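Local coordinates for protein soluble lytic murein transglycosylase (Pseudomonas aeruginosa, PDB 5OHU) that probably cleaves the glycosidic bonds of bacterial cell-wall peptidoglycan, acting as a soluble lytic transglycosylase in its turnover, at residues A[498-501]-A[502-506]. Numbering follows the deposited sequence.
Sequences AITR and QESAF
Thr500 and Phe506 meet where the helix gives way to a loop: the methyl CG2 of Thr500 sits 3.8 Å from the centroid of the Phe506 ring, a CH-pi contact just 7° off the ring normal. The methyl lies anti to its own backbone N, which leaves OG1 (chi1 -61°) turned back to the carbonyl of Ile496. The same ring also touches Arg501, with CE1 of Phe506 3.9 Å from CB of Arg501.

Two residues in succession with positive phi, Ala505 and Phe506, turn the chain so that the ring lies over Thr500. Ser504 N still makes a helical bond to Thr500 O at 3.0 Å. The N of Ala505 reaches two carbonyls, Thr500 O at 3.3 Å and Arg501 O at 3.1 Å, both weakly. Ser504 OG receives another weak bond, from Phe506 N at 3.0 Å, while also bonding to Leu519 O, so one hydroxyl ties the turn to the following loop.

Glu503 runs alongside Ile499, one turn earlier in the helix, CG of Glu503 lying 4.1 Å from CG2 of Ile499, and its OE1 is hydrogen-bonded to Tyr610. The guanidinium of Arg501 leaves by a different side, where NE bonds to Arg473 O. Tyr454 and Tyr621 also touch Phe506, packing this end of helix 493-504 against helices 454-463 and 605-624. A Glu-Ser pair near the C-terminal end of a helix in the lysozyme-like domain is characteristic of Slt-type lytic transglycosylases; in relatives its glutamate is the catalytic residue, a role Glu503 probably shares.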
loop_
_atom_site.group_PDB
_atom_site.type_symbol
_atom_site.label_atom_id
_atom_site.label_comp_id
_atom_site.label_asym_id
_atom_site.label_seq_id
_atom_site.Cartn_x
_atom_site.Cartn_y
_atom_site.Cartn_z
ATOM N N ALA A 498 9.502 2.718 19.015
ATOM C CA ALA A 498 9.537 2.129 17.679
ATOM C C ALA A 498 8.166 1.618 17.246
ATOM O O ALA A 498 7.733 1.865 16.117
ATOM C CB ALA A 498 10.558 0.991 17.629
ATOM N N ILE A 499 7.480 0.881 18.120
ATOM C CA ILE A 499 6.170 0.356 17.764
ATOM C C ILE A 499 5.214 1.509 17.502
ATOM O O ILE A 499 4.439 1.497 16.538
ATOM C CB ILE A 499 5.661 -0.578 18.880
ATOM C CG1 ILE A 499 6.446 -1.895 18.885
ATOM C CG2 ILE A 499 4.132 -0.779 18.800
ATOM C CD1 ILE A 499 5.946 -2.937 17.892
ATOM N N THR A 500 5.284 2.543 18.338
ATOM C CA THR A 500 4.435 3.710 18.141
ATOM C C THR A 500 4.766 4.414 16.833
ATOM O O THR A 500 3.866 4.792 16.077
ATOM C CB THR A 500 4.601 4.653 19.325
ATOM O OG1 THR A 500 4.191 3.971 20.509
ATOM C CG2 THR A 500 3.769 5.900 19.143
ATOM N N ARG A 501 6.057 4.583 16.543
ATOM C CA ARG A 501 6.451 5.250 15.311
ATOM C C ARG A 501 5.916 4.510 14.081
ATOM O O ARG A 501 5.434 5.139 13.131
ATOM C CB ARG A 501 7.975 5.385 15.282
ATOM C CG ARG A 501 8.579 5.672 13.909
ATOM C CD ARG A 501 8.171 7.023 13.351
ATOM N NE ARG A 501 8.928 7.296 12.138
ATOM C CZ ARG A 501 8.553 6.888 10.930
ATOM N NH1 ARG A 501 7.426 6.197 10.785
ATOM N NH2 ARG A 501 9.304 7.170 9.874
ATOM N N GLN A 502 5.950 3.175 14.099
ATOM C CA GLN A 502 5.440 2.374 12.988
ATOM C C GLN A 502 3.919 2.401 12.914
ATOM O O GLN A 502 3.352 2.524 11.827
ATOM C CB GLN A 502 5.933 0.928 13.132
ATOM C CG GLN A 502 5.360 -0.100 12.178
ATOM C CD GLN A 502 5.603 0.214 10.692
ATOM O OE1 GLN A 502 4.701 0.046 9.860
ATOM N NE2 GLN A 502 6.777 0.767 10.379
ATOM N N GLU A 503 3.244 2.301 14.055
ATOM C CA GLU A 503 1.797 2.125 14.048
ATOM C C GLU A 503 1.075 3.409 13.649
ATOM O O GLU A 503 0.163 3.387 12.816
ATOM C CB GLU A 503 1.320 1.647 15.428
ATOM C CG GLU A 503 1.639 0.186 15.750
ATOM C CD GLU A 503 0.907 -0.802 14.838
ATOM O OE1 GLU A 503 1.337 -1.967 14.757
ATOM O OE2 GLU A 503 -0.095 -0.416 14.196
ATOM N N SER A 504 1.457 4.534 14.250
ATOM C CA SER A 504 0.726 5.782 14.101
ATOM C C SER A 504 1.582 6.946 13.643
ATOM O O SER A 504 1.023 8.004 13.329
ATOM C CB SER A 504 0.074 6.187 15.434
ATOM O OG SER A 504 1.087 6.554 16.370
ATOM N N ALA A 505 2.910 6.802 13.632
ATOM C CA ALA A 505 3.814 7.932 13.402
ATOM C C ALA A 505 3.490 9.068 14.366
ATOM O O ALA A 505 3.534 10.249 14.014
ATOM C CB ALA A 505 3.753 8.407 11.948
ATOM N N PHE A 506 3.107 8.691 15.584
ATOM C CA PHE A 506 2.861 9.608 16.689
ATOM C C PHE A 506 1.678 10.539 16.460
ATOM O O PHE A 506 1.597 11.598 17.081
ATOM C CB PHE A 506 4.122 10.408 17.015
ATOM C CG PHE A 506 5.114 9.630 17.814
ATOM C CD1 PHE A 506 6.017 8.781 17.181
ATOM C CD2 PHE A 506 5.127 9.720 19.203
ATOM C CE1 PHE A 506 6.925 8.044 17.918
ATOM C CE2 PHE A 506 6.038 8.999 19.949
ATOM C CZ PHE A 506 6.938 8.158 19.308
#